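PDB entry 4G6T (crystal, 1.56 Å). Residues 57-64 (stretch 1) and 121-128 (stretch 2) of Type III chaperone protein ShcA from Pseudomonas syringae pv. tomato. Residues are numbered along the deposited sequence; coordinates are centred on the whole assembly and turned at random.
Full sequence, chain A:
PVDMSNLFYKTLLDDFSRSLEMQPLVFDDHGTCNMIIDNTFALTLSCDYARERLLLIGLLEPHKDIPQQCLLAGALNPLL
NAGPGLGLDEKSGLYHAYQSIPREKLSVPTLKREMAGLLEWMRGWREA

Stretch 1 57-64: IGLLEPHK
Stretch 2 (121-128) WMRGWREA

In ShcA, a mid-chain strand leading into a loop packs on the C-terminal helix without one direct hydrogen bond between them. Residues 57-59 are extended, with phi/psi of -131/131, -129/149 and -81/117; the chain stays open through Leu60 (-90/152), turns at Glu61 (-139/67) and continues through Pro62 (-66/149). Against it lies a helix, phi near -60° and psi near -45° at Trp121 to Gly124, held by bonds such as Trp125 N to Trp121 O and Arg126 N to Met122 O, both 3.1 Å. The two chains advance in the same sense: the CA atoms of Leu60 and Met122 lie 5.7 Å apart, those of Pro62 and Arg126 4.7 Å.

So close an approach lets backbone meet backbone. Arg126 CA stands 3.3 Å from Glu61 O and Pro62 CA 3.6 Å from Trp125 O, both as nearly straight CA-H...O contacts. Water supplies the stronger links. One accepts from Glu61 N and donates to Met122 O, each at 2.8 Å; another accepts from His63 N (2.6 Å) and donates to Trp125 O (2.7 Å) and Ala128 O (2.9 Å), serving carbonyls at the end of the chain.

The buried end is apolar. Leu60 (m, t) brings CD2 3.8 Å from Trp125 CB and 4.0 Å from Met122 CG. Met122 (m, t, p) bends its flexible thioether so that CE lies 3.8 Å from Gly58 CA and 3.4 Å from Leu59 O; a CB on Gly58 would clash with Met122 SD, so glycine fits here. The CA-to-CB bond of Trp125 points toward the other stretch (chi1 m, chi2 107°), and its CB, not the far end of the ring, makes the close contact with Leu60 CD2. Farther out, Glu61 (m, t, chi3 -21°) and Arg126, extended through chi1 to chi3 (t, t, t) and turned at chi4 (-66°), form a salt bridge, OE1 to NH2 at 3.4 Å, where charge can remain partly exposed. Together the stretches bury 453 Å².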

# COMPACT_ATOMS: atom_id res chain seq x y z
N ILE A 57 -1.82 -2.52 -2.10
CA ILE A 57 -3.09 -3.10 -1.75
C ILE A 57 -4.06 -1.98 -1.46
O ILE A 57 -3.71 -1.02 -0.75
CB ILE A 57 -3.04 -3.98 -0.52
CG1 ILE A 57 -1.86 -5.00 -0.59
CG2 ILE A 57 -4.35 -4.76 -0.32
CD1 ILE A 57 -1.55 -5.78 0.67
N GLY A 58 -5.24 -2.05 -2.05
CA GLY A 58 -6.23 -1.02 -1.87
C GLY A 58 -7.57 -1.55 -1.47
O GLY A 58 -7.99 -2.63 -1.86
N LEU A 59 -8.32 -0.75 -0.70
CA LEU A 59 -9.71 -1.09 -0.31
C LEU A 59 -10.65 -0.74 -1.42
O LEU A 59 -10.74 0.38 -1.85
CB LEU A 59 -10.11 -0.32 0.98
CG LEU A 59 -11.59 -0.50 1.34
CD1 LEU A 59 -12.02 -1.93 1.59
CD2 LEU A 59 -11.90 0.35 2.62
N LEU A 60 -11.34 -1.76 -2.01
CA LEU A 60 -12.29 -1.52 -3.08
C LEU A 60 -13.66 -1.27 -2.43
O LEU A 60 -13.94 -1.82 -1.38
CB LEU A 60 -12.41 -2.76 -3.99
CG LEU A 60 -11.44 -2.81 -5.11
CD1 LEU A 60 -11.69 -4.19 -5.76
CD2 LEU A 60 -11.44 -1.71 -6.14
N GLU A 61 -14.50 -0.52 -3.09
CA GLU A 61 -15.86 -0.25 -2.58
C GLU A 61 -16.85 -0.30 -3.71
O GLU A 61 -17.43 0.69 -4.11
CB GLU A 61 -15.89 1.10 -1.80
CG GLU A 61 -15.14 1.09 -0.45
CD GLU A 61 -15.64 2.15 0.57
OE1 GLU A 61 -16.27 3.16 0.11
OE2 GLU A 61 -15.41 1.95 1.81
N PRO A 62 -17.06 -1.50 -4.29
CA PRO A 62 -18.06 -1.66 -5.35
C PRO A 62 -19.49 -1.43 -4.83
O PRO A 62 -19.76 -1.74 -3.70
CB PRO A 62 -17.86 -3.12 -5.79
CG PRO A 62 -17.24 -3.82 -4.67
CD PRO A 62 -16.45 -2.78 -3.91
N HIS A 63 -20.37 -0.91 -5.68
CA HIS A 63 -21.83 -0.94 -5.41
C HIS A 63 -22.26 -2.31 -4.93
O HIS A 63 -21.93 -3.34 -5.53
CB HIS A 63 -22.60 -0.53 -6.67
CG HIS A 63 -24.02 -0.15 -6.40
ND1 HIS A 63 -24.85 -0.95 -5.69
CD2 HIS A 63 -24.74 0.99 -6.73
CE1 HIS A 63 -26.05 -0.34 -5.57
NE2 HIS A 63 -25.99 0.84 -6.22
N LYS A 64 -23.00 -2.31 -3.82
CA LYS A 64 -23.62 -3.48 -3.21
C LYS A 64 -24.29 -4.44 -4.20
O LYS A 64 -24.35 -5.65 -3.96
CB LYS A 64 -24.66 -2.95 -2.19
CG LYS A 64 -25.49 -3.99 -1.44
CD LYS A 64 -24.65 -4.95 -0.60
CE LYS A 64 -25.55 -5.91 0.18
NZ LYS A 64 -24.86 -6.45 1.39
N TRP A 121 -8.02 2.35 -10.93
CA TRP A 121 -8.79 1.10 -10.89
C TRP A 121 -9.79 1.10 -9.77
O TRP A 121 -10.99 0.80 -9.97
CB TRP A 121 -7.77 -0.07 -10.76
CG TRP A 121 -8.25 -1.48 -10.51
CD1 TRP A 121 -8.15 -2.22 -9.36
CD2 TRP A 121 -8.81 -2.38 -11.49
NE1 TRP A 121 -8.56 -3.52 -9.59
CE2 TRP A 121 -8.94 -3.64 -10.86
CE3 TRP A 121 -9.12 -2.25 -12.83
CZ2 TRP A 121 -9.46 -4.75 -11.56
CZ3 TRP A 121 -9.64 -3.35 -13.51
CH2 TRP A 121 -9.83 -4.55 -12.85
N MET A 122 -9.37 1.49 -8.56
CA MET A 122 -10.24 1.66 -7.40
C MET A 122 -11.34 2.66 -7.71
O MET A 122 -12.50 2.41 -7.39
CB MET A 122 -9.38 2.10 -6.21
CG MET A 122 -8.50 0.95 -5.71
SD MET A 122 -7.16 1.48 -4.65
CE MET A 122 -8.13 2.03 -3.19
N ARG A 123 -10.98 3.75 -8.33
CA ARG A 123 -11.96 4.81 -8.63
C ARG A 123 -13.03 4.23 -9.55
O ARG A 123 -14.23 4.43 -9.30
CB ARG A 123 -11.29 6.02 -9.25
CG ARG A 123 -12.26 7.19 -9.42
CD ARG A 123 -11.66 8.38 -10.12
NE ARG A 123 -10.32 8.69 -9.65
CZ ARG A 123 -9.99 9.28 -8.50
NH1 ARG A 123 -10.89 9.67 -7.61
NH2 ARG A 123 -8.71 9.45 -8.23
N GLY A 124 -12.60 3.51 -10.57
CA GLY A 124 -13.57 2.94 -11.56
C GLY A 124 -14.52 2.02 -10.88
O GLY A 124 -15.76 2.05 -11.13
N TRP A 125 -14.05 1.13 -10.01
CA TRP A 125 -14.93 0.17 -9.35
C TRP A 125 -15.91 0.81 -8.40
O TRP A 125 -16.98 0.31 -8.13
CB TRP A 125 -14.14 -0.92 -8.62
CG TRP A 125 -13.62 -1.94 -9.62
CD1 TRP A 125 -12.33 -2.12 -10.06
CD2 TRP A 125 -14.44 -2.88 -10.42
NE1 TRP A 125 -12.29 -3.10 -11.03
CE2 TRP A 125 -13.53 -3.56 -11.32
CE3 TRP A 125 -15.81 -3.18 -10.46
CZ2 TRP A 125 -13.95 -4.55 -12.21
CZ3 TRP A 125 -16.23 -4.17 -11.38
CH2 TRP A 125 -15.32 -4.83 -12.22
N ARG A 126 -15.50 1.91 -7.79
CA ARG A 126 -16.29 2.46 -6.71
C ARG A 126 -17.48 3.10 -7.33
O ARG A 126 -18.52 3.22 -6.68
CB ARG A 126 -15.48 3.53 -5.95
CG ARG A 126 -16.18 4.11 -4.75
CD ARG A 126 -15.36 5.23 -4.12
NE ARG A 126 -15.89 5.44 -2.79
CZ ARG A 126 -17.13 5.91 -2.50
NH1 ARG A 126 -18.03 6.26 -3.46
NH2 ARG A 126 -17.49 6.04 -1.22
N GLU A 127 -17.29 3.63 -8.51
CA GLU A 127 -18.40 4.32 -9.15
C GLU A 127 -19.08 3.55 -10.27
O GLU A 127 -20.00 4.06 -10.88
CB GLU A 127 -17.89 5.66 -9.63
CG GLU A 127 -16.98 5.62 -10.83
CD GLU A 127 -17.64 6.18 -12.05
OE1 GLU A 127 -17.38 5.63 -13.15
OE2 GLU A 127 -18.43 7.16 -11.93
N ALA A 128 -18.65 2.32 -10.54
CA ALA A 128 -19.27 1.51 -11.60
C ALA A 128 -20.75 1.28 -11.28
O ALA A 128 -21.13 1.33 -10.11
CB ALA A 128 -18.53 0.19 -11.79
O HOH W 1 -13.35 1.04 -5.10
O HOH W 2 -19.63 0.24 -7.93